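PDB 4O83: phosphoribosylaminoimidazole-succinocarboxamide synthase from Pyrococcus horikoshii, which catalyses the ATP-driven joining of L-aspartate to carboxyaminoimidazole ribonucleotide, giving SAICAR, ADP and phosphate in de novo purine biosynthesis. Local coordinates for residues F57-E62 against N157-D162; E151-V156 against L176-D181; V172-E177 against D195-W200; L208-F213 against E222-I227. All coordinates share one frame; numbering follows the deposited sequence.

From the N terminus, helix 45-62 opens contact 1 with residues 57-62, and the loop of 94 residues closes when helix 143-165 packs against it at 157-162. Contact 2 starts on the residues just before, at 151-156 of that same helix, so it crosses contact 1; it closes on strand 169-180 after the helix end, a turn and the strand's first part. Contact 3 begins on the strand where contact 2 ends, sharing L176 and E177, and closes at strand 197-201, its neighbour in the sheet. Contact 4 follows in series as a short local closure between 208-213 and helix 220-232. D209 OD2 to F199 N and Y224 OH to D195 OD2 tie contact 4 back to contact 3.

Contact 1 of 4, residues F57-E62 against N157-D162; sequences FKLLEE and NEILKD. With CD (cadmium ion), chain C.
I159 presents its CG2 methyl to both L59 and L60 in a helix-helix packing between helix 45-62 and helix 143-165. The local axes come no nearer than 10.4 Å and run at 122° to each other, so the gap is spanned by aliphatic side chains alone. L60 CD2 approaches I159 CG2 at 3.9 Å, and L59 CG lies 4.0 Å from the same I159 CG2, where the two side chains lie alongside, running opposite ways. L59 gets there because its CG stands opposite the backbone N (chi1 -179°), which carries the branch out toward the partner helix. L60 CD2 also reaches L160 CD2 at 4.1 Å, and L59 CD2 touches the same methyl more loosely.

A second layer backs these branches. L160 rests on L171 and F174 of strand 169-180, L60 is backed by V156 and I192, and H63 lies against I159, so the apolar cluster continues into the sheet on one side.

On another side of helix 143-165, one turn joins E158 to D162 around a cadmium ion. D162 chelates it through both oxygens, while E158 gives a single oxygen. Three further oxygens, from E158 and D162 of the second subunit, complete the site, so it bridges the two chains. K161 NZ, its chain bent at chi3, is salt-bridged to E158 OE2 at 2.8 Å, and that same E158 OE2 binds the cadmium at 2.3 Å.

Contact 2 of 4, residues E151-V156 against L176-D181; sequences EIALKV and LEFGKD. With AMP (adenosine monophosphate), chain L.
Rather than lying flat against the helix, the ring of F178 takes I152 at its rim: I152 CG2 sits near the ring plane, 3.7 Å from F178 CE1. This is alpha/beta packing, helix 143-165 laid against strand 169-180 of the antiparallel sheet, and the side-chain contacts are all apolar.

L176 and F178, alternate residues of the strand, both point toward the helix. V156 and L176 meet tip to tip, with V156 CG1 3.8 Å from L176 CD1. L176 CD1 also lies 4.1 Å from A153 CB, and F178 CZ is 4.3 Å from the same A153 CB, consistent with the small alanine admitting both larger side chains. L176 aims its branch there with CG opposite the carbonyl carbon (chi1 -63°). Further out, L188 of strand 186-188 touches both L176 and F178, and V92 lies on A153.

Between L176 and F178, E177 turns to the other face of the strand, where the nucleotide is bound. K175 and K122 hold its OE2 by salt bridges, which probably steadies the carboxylate, and its extended chain brings E177 OE1 to accept a hydrogen bond from AMP O2' at 2.6 Å.

Contact 3 of 4, residues V172-E177 against D195-W200; sequences VDFKLE and DTCRFW. With AMP (adenosine monophosphate), chain L; PO4 (phosphate ion), chain J.
In the antiparallel pairing of strands 169-180 and 197-201, V172 and D173 stand together opposite R198. V172 N donates to R198 O at 2.8 Å, and R198 N returns a bond to D173 O at 2.7 Å; with the near-helical backbone of V172 (phi -76°, psi -53°), this is consistent with a classic-type beta bulge. Beyond it regular pairing resumes: F174 and C197 form a non-hydrogen-bonded pair, with F174 CB 3.6 Å from C197 SG, and K175 N reaches T196 O at 2.9 Å.

On the D173 and R198 face, R198 NH1 makes a salt bridge to D173 OD2 at 2.7 Å. The oxygen lies in the guanidinium plane, while the carboxylate itself is turned 80° from it. NH1 also donates to O3 of a phosphate, probably from the crystallisation liquor and held too by R93 and S99, and NH2 gives its O1 a weak bond. D211 OD2 takes the NE of R198. Replacing R198 with a leucine would probably cost D173 its close salt-bridge partner, strip D211 OD2 of the NE bond and take two donors from the phosphate.

A water bridges the strand end, donating to K175 O at 3.0 Å and meeting T196 OG1, which also accepts from S193 N. Beside R198, V172 CG2 sits over the face of W200, 3.4 Å from the centroid of its five-membered ring.

Contact 4 of 4, residues L208-F213 against E222-I227; sequences LDKDVF and EAYKEI. With CD (cadmium ion), chain H; PO4 (phosphate ion), chain K.
With CG opposite its carbonyl carbon (chi1 -75°), Y224 swings its ring back from helix 220-232 to the D209-K210 peptide, and K210, its CG opposite the backbone N (chi1 -165°), runs beside it in the same direction. Y224 CE1 comes within 3.6 Å of D209 C, and D209 O lies in the ring plane at the edge. Y224 OH passes 3.4 Å from K210 CB, but its hydrogen bond goes to D195 OD2, on the turn before strand 197-201. A phenylalanine at Y224 would probably keep the ring packing yet leave D195 OD2 without this hydroxyl partner, removing one polar tie between the helix and that turn.

The contact is helix packing against the turn that leads into helix 211-214. D209 OD1 accepts from D211 N at 2.8 Å, a capping bond, while D209 OD2 takes F199 N, so one carboxylate serves both the helix start and the sheet. L208 fills the rest: L208 CB lies 3.6 Å from I227 CD1, L208 CA 3.9 Å from A223 CB, and L208 CD2 4.0 Å from E226 CG. V212 CG2 adds a looser touch on A223 CB.

The charged ends lead outward. K210 NZ bonds T32 O and only weakly a phosphate, probably from the crystallisation liquor. E226 chelates a cadmium ion with both oxygens, and R230 NE holds its OE1. Aliphatic groups, a tyrosine ring and backbone peptide make the interface, while the charged ends are bonded beyond it, and the buried tyrosine hydroxyl and D209 carboxylate both find mates on the 195-200 segment.

Contact 1 of 4, residues F57-E62 against N157-D162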
# COMPACT_ATOMS: atom_id res chain seq x y z
N PHE A 57 16.53 -2.29 -2.94
CA PHE A 57 16.71 -3.74 -2.84
C PHE A 57 16.67 -4.23 -1.38
O PHE A 57 16.02 -5.24 -1.07
CB PHE A 57 18.00 -4.23 -3.54
CG PHE A 57 17.90 -4.28 -5.06
CD1 PHE A 57 16.81 -4.89 -5.69
CD2 PHE A 57 18.92 -3.74 -5.87
CE1 PHE A 57 16.73 -4.94 -7.08
CE2 PHE A 57 18.82 -3.79 -7.26
CZ PHE A 57 17.73 -4.39 -7.87
N LYS A 58 17.33 -3.50 -0.48
CA LYS A 58 17.27 -3.83 0.95
C LYS A 58 15.86 -3.70 1.52
O LYS A 58 15.40 -4.59 2.23
CB LYS A 58 18.27 -2.99 1.75
CG LYS A 58 19.72 -3.43 1.54
CD LYS A 58 20.66 -2.60 2.41
N LEU A 59 15.18 -2.62 1.19
CA LEU A 59 13.78 -2.46 1.54
C LEU A 59 12.93 -3.67 1.08
O LEU A 59 12.19 -4.25 1.87
CB LEU A 59 13.23 -1.17 0.95
CG LEU A 59 11.76 -0.86 1.25
CD1 LEU A 59 11.51 -0.65 2.75
CD2 LEU A 59 11.31 0.36 0.46
N LEU A 60 13.05 -4.04 -0.19
CA LEU A 60 12.28 -5.19 -0.71
C LEU A 60 12.60 -6.53 -0.02
O LEU A 60 11.69 -7.27 0.34
CB LEU A 60 12.42 -5.30 -2.23
CG LEU A 60 11.85 -4.06 -2.95
CD1 LEU A 60 12.25 -4.01 -4.43
CD2 LEU A 60 10.35 -4.00 -2.76
N GLU A 61 13.89 -6.81 0.17
CA GLU A 61 14.34 -8.00 0.91
C GLU A 61 13.79 -8.05 2.35
O GLU A 61 13.39 -9.11 2.83
CB GLU A 61 15.87 -8.14 0.91
CG GLU A 61 16.47 -8.01 -0.48
CD GLU A 61 17.30 -9.21 -0.91
OE1 GLU A 61 18.51 -9.04 -1.12
OE2 GLU A 61 16.73 -10.31 -1.07
N GLU A 62 13.73 -6.90 3.01
CA GLU A 62 13.06 -6.82 4.33
C GLU A 62 11.62 -7.32 4.28
O GLU A 62 11.10 -7.79 5.29
CB GLU A 62 13.04 -5.39 4.87
CG GLU A 62 14.36 -4.84 5.37
CD GLU A 62 14.24 -3.37 5.75
OE1 GLU A 62 15.27 -2.77 6.11
OE2 GLU A 62 13.12 -2.81 5.67
N ASN A 157 5.72 -3.15 -6.40
CA ASN A 157 4.99 -1.89 -6.60
C ASN A 157 4.40 -1.33 -5.31
O ASN A 157 4.60 -0.15 -4.99
CB ASN A 157 3.86 -2.05 -7.63
CG ASN A 157 3.17 -0.73 -7.95
OD1 ASN A 157 3.83 0.22 -8.41
ND2 ASN A 157 1.84 -0.66 -7.74
N GLU A 158 3.67 -2.18 -4.57
CA GLU A 158 2.95 -1.70 -3.41
C GLU A 158 3.92 -1.20 -2.34
O GLU A 158 3.70 -0.13 -1.78
CB GLU A 158 1.98 -2.74 -2.85
CG GLU A 158 0.79 -2.13 -2.10
CD GLU A 158 -0.11 -1.26 -2.99
OE1 GLU A 158 -0.20 -1.53 -4.21
OE2 GLU A 158 -0.71 -0.29 -2.47
N ILE A 159 5.01 -1.94 -2.12
CA ILE A 159 6.07 -1.55 -1.16
C ILE A 159 6.78 -0.25 -1.55
O ILE A 159 6.91 0.68 -0.75
CB ILE A 159 7.09 -2.68 -0.95
CG1 ILE A 159 6.40 -3.93 -0.38
CG2 ILE A 159 8.23 -2.23 -0.02
CD1 ILE A 159 7.18 -5.22 -0.62
N LEU A 160 7.21 -0.17 -2.80
CA LEU A 160 7.86 1.05 -3.30
C LEU A 160 6.93 2.26 -3.28
O LEU A 160 7.30 3.32 -2.78
CB LEU A 160 8.51 0.83 -4.68
CG LEU A 160 9.64 -0.22 -4.78
CD1 LEU A 160 10.25 -0.25 -6.16
CD2 LEU A 160 10.77 -0.05 -3.77
N LYS A 161 5.71 2.09 -3.78
CA LYS A 161 4.71 3.15 -3.77
C LYS A 161 4.45 3.70 -2.37
O LYS A 161 4.45 4.94 -2.18
CB LYS A 161 3.39 2.70 -4.40
CG LYS A 161 2.35 3.82 -4.50
CD LYS A 161 0.98 3.33 -4.98
CE LYS A 161 0.50 2.17 -4.12
NZ LYS A 161 -0.96 1.87 -4.22
N ASP A 162 4.21 2.80 -1.42
CA ASP A 162 3.84 3.20 -0.08
C ASP A 162 5.01 3.89 0.63
O ASP A 162 4.84 4.91 1.28
CB ASP A 162 3.33 2.00 0.70
CG ASP A 162 2.02 1.46 0.15
OD1 ASP A 162 1.46 2.10 -0.80
OD2 ASP A 162 1.54 0.42 0.68
CD CD C . -0.41 0.48 -0.32

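Contact 2 of 4, residues E151-V156 against L176-D181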
# COMPACT_ATOMS: atom_id res chain seq x y z
N GLU A 151 2.89 -11.26 -10.09
CA GLU A 151 2.59 -11.22 -8.66
C GLU A 151 3.74 -10.53 -7.87
O GLU A 151 3.50 -9.70 -7.00
CB GLU A 151 2.30 -12.63 -8.10
CG GLU A 151 2.05 -12.66 -6.59
CD GLU A 151 2.07 -14.07 -5.99
OE1 GLU A 151 1.43 -14.27 -4.93
OE2 GLU A 151 2.72 -14.97 -6.55
N ILE A 152 4.98 -10.88 -8.19
CA ILE A 152 6.11 -10.25 -7.51
C ILE A 152 6.11 -8.75 -7.84
O ILE A 152 6.20 -7.92 -6.94
CB ILE A 152 7.46 -10.91 -7.86
CG1 ILE A 152 7.50 -12.36 -7.32
CG2 ILE A 152 8.60 -10.14 -7.20
CD1 ILE A 152 8.56 -13.24 -7.95
N ALA A 153 5.94 -8.43 -9.12
CA ALA A 153 5.98 -7.06 -9.60
C ALA A 153 4.95 -6.19 -8.88
O ALA A 153 5.28 -5.09 -8.47
CB ALA A 153 5.81 -7.00 -11.11
N LEU A 154 3.74 -6.71 -8.69
CA LEU A 154 2.70 -6.00 -7.95
C LEU A 154 3.02 -5.82 -6.46
O LEU A 154 2.76 -4.76 -5.89
CB LEU A 154 1.32 -6.65 -8.17
CG LEU A 154 0.74 -6.46 -9.59
CD1 LEU A 154 -0.33 -7.49 -9.94
CD2 LEU A 154 0.19 -5.05 -9.77
N LYS A 155 3.61 -6.82 -5.84
CA LYS A 155 4.09 -6.70 -4.46
C LYS A 155 5.16 -5.61 -4.32
O LYS A 155 5.06 -4.73 -3.44
CB LYS A 155 4.71 -8.03 -4.01
CG LYS A 155 3.87 -8.80 -3.03
CD LYS A 155 4.58 -10.09 -2.64
N VAL A 156 6.16 -5.68 -5.19
CA VAL A 156 7.23 -4.69 -5.27
C VAL A 156 6.62 -3.30 -5.43
O VAL A 156 6.94 -2.40 -4.65
CB VAL A 156 8.23 -5.03 -6.40
CG1 VAL A 156 9.13 -3.84 -6.71
CG2 VAL A 156 9.07 -6.24 -6.02
N LEU A 176 10.96 -3.25 -14.16
CA LEU A 176 11.64 -4.31 -13.43
C LEU A 176 12.12 -5.38 -14.39
O LEU A 176 11.53 -5.56 -15.47
CB LEU A 176 10.70 -4.97 -12.42
CG LEU A 176 10.13 -4.13 -11.28
CD1 LEU A 176 9.25 -4.98 -10.38
CD2 LEU A 176 11.29 -3.48 -10.49
N GLU A 177 13.20 -6.06 -14.00
CA GLU A 177 13.69 -7.23 -14.70
C GLU A 177 13.89 -8.37 -13.70
O GLU A 177 14.18 -8.13 -12.51
CB GLU A 177 14.99 -6.93 -15.45
CG GLU A 177 14.89 -5.69 -16.32
CD GLU A 177 16.05 -5.47 -17.28
OE1 GLU A 177 16.88 -6.39 -17.47
OE2 GLU A 177 16.11 -4.37 -17.87
N PHE A 178 13.75 -9.59 -14.22
CA PHE A 178 13.79 -10.81 -13.43
C PHE A 178 14.67 -11.85 -14.10
O PHE A 178 14.87 -11.84 -15.33
CB PHE A 178 12.37 -11.39 -13.25
CG PHE A 178 11.44 -10.51 -12.47
CD1 PHE A 178 11.34 -10.64 -11.08
CD2 PHE A 178 10.65 -9.55 -13.11
CE1 PHE A 178 10.47 -9.84 -10.36
CE2 PHE A 178 9.78 -8.75 -12.38
CZ PHE A 178 9.70 -8.89 -11.00
N GLY A 179 15.19 -12.75 -13.29
CA GLY A 179 15.86 -13.96 -13.76
C GLY A 179 15.70 -15.15 -12.83
O GLY A 179 15.07 -15.06 -11.76
N LYS A 180 16.29 -16.28 -13.24
CA LYS A 180 16.21 -17.52 -12.48
C LYS A 180 17.54 -17.78 -11.81
O LYS A 180 18.59 -17.71 -12.46
CB LYS A 180 15.87 -18.69 -13.42
CG LYS A 180 14.39 -18.93 -13.66
CD LYS A 180 14.18 -19.79 -14.90
CE LYS A 180 14.20 -18.95 -16.18
NZ LYS A 180 14.73 -19.69 -17.37
N ASP A 181 17.51 -18.07 -10.51
CA ASP A 181 18.72 -18.46 -9.78
C ASP A 181 19.01 -19.96 -9.90
O ASP A 181 18.32 -20.68 -10.63
CB ASP A 181 18.64 -18.02 -8.31
CG ASP A 181 17.61 -18.79 -7.49
OD1 ASP A 181 17.39 -18.39 -6.33
OD2 ASP A 181 17.02 -19.78 -7.98
P AMP L . 22.43 -2.34 -19.09
O1P AMP L . 21.61 -2.70 -20.32
O2P AMP L . 22.02 -1.07 -18.40
O3P AMP L . 23.92 -2.46 -19.32
O5' AMP L . 22.04 -3.47 -18.00
C5' AMP L . 22.92 -4.51 -17.56
C4' AMP L . 22.52 -5.85 -18.16
O4' AMP L . 22.67 -6.92 -17.21
C3' AMP L . 21.06 -5.89 -18.61
O3' AMP L . 21.03 -6.66 -19.81
C2' AMP L . 20.36 -6.65 -17.51
O2' AMP L . 19.22 -7.34 -18.02
C1' AMP L . 21.43 -7.63 -17.05
N9 AMP L . 21.30 -8.03 -15.64
C8 AMP L . 20.84 -7.27 -14.64
N7 AMP L . 20.88 -7.93 -13.46
C5 AMP L . 21.41 -9.15 -13.70
C6 AMP L . 21.74 -10.36 -12.91
N6 AMP L . 21.52 -10.41 -11.59
N1 AMP L . 22.27 -11.42 -13.56
C2 AMP L . 22.50 -11.40 -14.89
N3 AMP L . 22.22 -10.34 -15.66
C4 AMP L . 21.68 -9.21 -15.15

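Contact 3 of 4, residues V172-E177 against D195-W200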
# COMPACT_ATOMS: atom_id res chain seq x y z
N VAL A 172 5.01 6.89 -10.18
CA VAL A 172 4.10 6.99 -11.34
C VAL A 172 4.10 5.67 -12.09
O VAL A 172 3.04 5.09 -12.34
CB VAL A 172 4.47 8.18 -12.27
CG1 VAL A 172 3.74 8.08 -13.62
CG2 VAL A 172 4.16 9.50 -11.56
N ASP A 173 5.30 5.21 -12.44
CA ASP A 173 5.49 3.89 -13.05
C ASP A 173 6.96 3.51 -12.85
O ASP A 173 7.76 4.35 -12.36
CB ASP A 173 5.06 3.87 -14.54
CG ASP A 173 5.77 4.95 -15.37
OD1 ASP A 173 7.00 4.98 -15.38
OD2 ASP A 173 5.08 5.75 -16.03
N PHE A 174 7.30 2.27 -13.20
CA PHE A 174 8.67 1.77 -13.09
C PHE A 174 8.87 0.46 -13.87
O PHE A 174 7.89 -0.24 -14.22
CB PHE A 174 9.16 1.70 -11.60
CG PHE A 174 8.52 0.61 -10.78
CD1 PHE A 174 9.29 -0.46 -10.32
CD2 PHE A 174 7.17 0.64 -10.46
CE1 PHE A 174 8.71 -1.49 -9.55
CE2 PHE A 174 6.59 -0.38 -9.72
CZ PHE A 174 7.35 -1.45 -9.26
N LYS A 175 10.13 0.15 -14.17
CA LYS A 175 10.47 -1.02 -14.96
C LYS A 175 11.28 -1.96 -14.09
O LYS A 175 12.20 -1.52 -13.38
CB LYS A 175 11.27 -0.61 -16.20
CG LYS A 175 11.66 -1.74 -17.17
CD LYS A 175 13.03 -2.38 -16.86
CE LYS A 175 14.19 -1.39 -17.00
NZ LYS A 175 15.46 -1.99 -16.51
N LEU A 176 10.96 -3.25 -14.16
CA LEU A 176 11.64 -4.31 -13.43
C LEU A 176 12.12 -5.38 -14.39
O LEU A 176 11.53 -5.56 -15.47
CB LEU A 176 10.70 -4.97 -12.42
CG LEU A 176 10.13 -4.13 -11.28
CD1 LEU A 176 9.25 -4.98 -10.38
CD2 LEU A 176 11.29 -3.48 -10.49
N GLU A 177 13.20 -6.06 -14.00
CA GLU A 177 13.69 -7.23 -14.70
C GLU A 177 13.89 -8.37 -13.70
O GLU A 177 14.18 -8.13 -12.51
CB GLU A 177 14.99 -6.93 -15.45
CG GLU A 177 14.89 -5.69 -16.32
CD GLU A 177 16.05 -5.47 -17.28
OE1 GLU A 177 16.88 -6.39 -17.47
OE2 GLU A 177 16.11 -4.37 -17.87
N ASP A 195 16.64 6.29 -13.03
CA ASP A 195 16.77 5.89 -14.43
C ASP A 195 15.64 4.95 -14.87
O ASP A 195 15.27 4.93 -16.06
CB ASP A 195 18.13 5.22 -14.68
CG ASP A 195 19.25 6.21 -14.93
OD1 ASP A 195 20.29 5.79 -15.48
OD2 ASP A 195 19.10 7.40 -14.58
N THR A 196 15.09 4.19 -13.92
CA THR A 196 14.15 3.12 -14.28
C THR A 196 12.75 3.26 -13.66
O THR A 196 11.94 2.34 -13.75
CB THR A 196 14.74 1.74 -13.95
OG1 THR A 196 14.96 1.65 -12.54
CG2 THR A 196 16.05 1.48 -14.71
N CYS A 197 12.49 4.41 -13.05
CA CYS A 197 11.20 4.75 -12.43
C CYS A 197 10.78 6.15 -12.85
O CYS A 197 11.63 6.99 -13.13
CB CYS A 197 11.30 4.76 -10.90
SG CYS A 197 11.93 3.31 -10.04
N ARG A 198 9.48 6.42 -12.85
CA ARG A 198 9.00 7.79 -12.88
C ARG A 198 8.56 8.16 -11.48
O ARG A 198 7.62 7.55 -10.93
CB ARG A 198 7.86 8.02 -13.89
CG ARG A 198 8.34 8.21 -15.32
CD ARG A 198 7.22 8.70 -16.24
NE ARG A 198 7.63 8.65 -17.65
CZ ARG A 198 7.24 7.73 -18.53
NH1 ARG A 198 6.39 6.77 -18.20
NH2 ARG A 198 7.70 7.79 -19.78
N PHE A 199 9.25 9.15 -10.92
CA PHE A 199 8.92 9.73 -9.62
C PHE A 199 8.45 11.16 -9.85
O PHE A 199 9.11 11.92 -10.57
CB PHE A 199 10.16 9.82 -8.73
CG PHE A 199 10.84 8.51 -8.46
CD1 PHE A 199 10.12 7.39 -8.03
CD2 PHE A 199 12.23 8.42 -8.56
CE1 PHE A 199 10.78 6.21 -7.74
CE2 PHE A 199 12.89 7.24 -8.26
CZ PHE A 199 12.16 6.13 -7.85
N TRP A 200 7.33 11.52 -9.23
CA TRP A 200 6.87 12.90 -9.21
C TRP A 200 6.75 13.38 -7.80
O TRP A 200 6.35 12.61 -6.91
CB TRP A 200 5.48 13.11 -9.85
CG TRP A 200 5.38 12.81 -11.33
CD1 TRP A 200 6.41 12.50 -12.22
CD2 TRP A 200 4.17 12.81 -12.15
NE1 TRP A 200 5.92 12.29 -13.48
CE2 TRP A 200 4.59 12.46 -13.50
CE3 TRP A 200 2.83 13.05 -11.90
CZ2 TRP A 200 3.68 12.37 -14.55
CZ3 TRP A 200 1.92 12.95 -12.96
CH2 TRP A 200 2.34 12.62 -14.26
P AMP L . 22.43 -2.34 -19.09
O1P AMP L . 21.61 -2.70 -20.32
O2P AMP L . 22.02 -1.07 -18.40
O3P AMP L . 23.92 -2.46 -19.32
O5' AMP L . 22.04 -3.47 -18.00
C5' AMP L . 22.92 -4.51 -17.56
C4' AMP L . 22.52 -5.85 -18.16
O4' AMP L . 22.67 -6.92 -17.21
C3' AMP L . 21.06 -5.89 -18.61
O3' AMP L . 21.03 -6.66 -19.81
C2' AMP L . 20.36 -6.65 -17.51
O2' AMP L . 19.22 -7.34 -18.02
C1' AMP L . 21.43 -7.63 -17.05
N9 AMP L . 21.30 -8.03 -15.64
C8 AMP L . 20.84 -7.27 -14.64
N7 AMP L . 20.88 -7.93 -13.46
C5 AMP L . 21.41 -9.15 -13.70
C6 AMP L . 21.74 -10.36 -12.91
N6 AMP L . 21.52 -10.41 -11.59
N1 AMP L . 22.27 -11.42 -13.56
C2 AMP L . 22.50 -11.40 -14.89
N3 AMP L . 22.22 -10.34 -15.66
C4 AMP L . 21.68 -9.21 -15.15
P PO4 J . 6.84 4.93 -21.32
O1 PO4 J . 8.12 5.53 -20.77
O2 PO4 J . 7.02 3.43 -21.41
O3 PO4 J . 5.67 5.24 -20.43
O4 PO4 J . 6.60 5.54 -22.67
O HOH W 1 13.17 0.42 -11.36

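Contact 4 of 4, residues L208-F213 against E222-I227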
# COMPACT_ATOMS: atom_id res chain seq x y z
N LEU A 208 11.21 13.90 -10.83
CA LEU A 208 12.42 13.71 -10.06
C LEU A 208 13.12 12.44 -10.55
O LEU A 208 13.43 11.54 -9.76
CB LEU A 208 12.10 13.64 -8.56
CG LEU A 208 11.39 14.85 -7.90
CD1 LEU A 208 10.94 14.52 -6.48
CD2 LEU A 208 12.28 16.07 -7.91
N ASP A 209 13.37 12.37 -11.86
CA ASP A 209 13.78 11.12 -12.50
C ASP A 209 14.39 11.42 -13.86
O ASP A 209 14.54 12.58 -14.22
CB ASP A 209 12.56 10.18 -12.66
CG ASP A 209 11.40 10.83 -13.41
OD1 ASP A 209 11.65 11.48 -14.44
OD2 ASP A 209 10.24 10.72 -12.98
N LYS A 210 14.69 10.38 -14.64
CA LYS A 210 15.35 10.55 -15.93
C LYS A 210 14.59 11.42 -16.94
O LYS A 210 15.20 11.92 -17.89
CB LYS A 210 15.66 9.17 -16.53
CG LYS A 210 16.65 9.20 -17.69
CD LYS A 210 17.14 7.80 -17.99
CE LYS A 210 17.55 7.63 -19.45
NZ LYS A 210 18.24 6.31 -19.69
N ASP A 211 13.29 11.62 -16.75
CA ASP A 211 12.49 12.47 -17.66
C ASP A 211 13.03 13.89 -17.70
O ASP A 211 12.86 14.60 -18.69
CB ASP A 211 11.02 12.50 -17.27
CG ASP A 211 10.22 11.32 -17.86
OD1 ASP A 211 10.78 10.55 -18.67
OD2 ASP A 211 9.04 11.18 -17.49
N VAL A 212 13.69 14.28 -16.61
CA VAL A 212 14.33 15.58 -16.51
C VAL A 212 15.44 15.72 -17.57
O VAL A 212 15.59 16.77 -18.20
CB VAL A 212 14.83 15.81 -15.06
CG1 VAL A 212 15.75 17.01 -14.96
CG2 VAL A 212 13.65 15.94 -14.10
N PHE A 213 16.19 14.64 -17.78
CA PHE A 213 17.19 14.59 -18.85
C PHE A 213 16.55 14.40 -20.24
O PHE A 213 16.94 15.08 -21.19
CB PHE A 213 18.21 13.49 -18.56
CG PHE A 213 19.12 13.17 -19.72
CD1 PHE A 213 19.98 14.13 -20.25
CD2 PHE A 213 19.14 11.89 -20.25
CE1 PHE A 213 20.82 13.82 -21.31
CE2 PHE A 213 19.97 11.57 -21.32
CZ PHE A 213 20.82 12.54 -21.85
N GLU A 222 20.41 17.42 -9.65
CA GLU A 222 19.54 18.08 -8.66
C GLU A 222 18.29 17.27 -8.31
O GLU A 222 17.90 17.20 -7.15
CB GLU A 222 19.12 19.46 -9.17
CG GLU A 222 19.63 20.60 -8.31
CD GLU A 222 19.03 20.58 -6.91
OE1 GLU A 222 17.83 20.24 -6.76
OE2 GLU A 222 19.77 20.89 -5.96
N ALA A 223 17.65 16.70 -9.33
CA ALA A 223 16.47 15.86 -9.13
C ALA A 223 16.82 14.57 -8.40
O ALA A 223 16.13 14.18 -7.47
CB ALA A 223 15.80 15.56 -10.46
N TYR A 224 17.93 13.93 -8.79
CA TYR A 224 18.31 12.65 -8.19
C TYR A 224 18.74 12.82 -6.74
O TYR A 224 18.50 11.94 -5.90
CB TYR A 224 19.42 11.96 -9.01
CG TYR A 224 18.99 11.33 -10.33
CD1 TYR A 224 18.00 11.90 -11.12
CD2 TYR A 224 19.61 10.20 -10.80
CE1 TYR A 224 17.62 11.34 -12.33
CE2 TYR A 224 19.24 9.63 -12.02
CZ TYR A 224 18.25 10.21 -12.77
OH TYR A 224 17.86 9.66 -13.96
N LYS A 225 19.40 13.96 -6.44
CA LYS A 225 19.77 14.32 -5.06
C LYS A 225 18.54 14.56 -4.21
O LYS A 225 18.49 14.13 -3.05
CB LYS A 225 20.67 15.57 -5.02
CG LYS A 225 22.08 15.31 -5.51
N GLU A 226 17.54 15.24 -4.77
CA GLU A 226 16.25 15.38 -4.10
C GLU A 226 15.68 14.05 -3.59
O GLU A 226 15.36 13.93 -2.41
CB GLU A 226 15.24 16.09 -5.00
CG GLU A 226 13.92 16.46 -4.33
CD GLU A 226 14.12 17.36 -3.12
OE1 GLU A 226 13.36 17.19 -2.14
OE2 GLU A 226 15.02 18.22 -3.13
N ILE A 227 15.57 13.07 -4.49
CA ILE A 227 15.12 11.71 -4.14
C ILE A 227 15.94 11.15 -2.97
O ILE A 227 15.38 10.73 -1.95
CB ILE A 227 15.19 10.75 -5.37
CG1 ILE A 227 14.20 11.19 -6.47
CG2 ILE A 227 14.96 9.29 -4.96
CD1 ILE A 227 12.73 11.05 -6.12
CD CD H . 14.20 18.87 -0.57
P PO4 K . 15.24 5.71 -23.24
O1 PO4 K . 16.40 5.28 -24.12
O2 PO4 K . 14.20 4.62 -23.19
O3 PO4 K . 15.74 5.97 -21.84
O4 PO4 K . 14.62 6.97 -23.80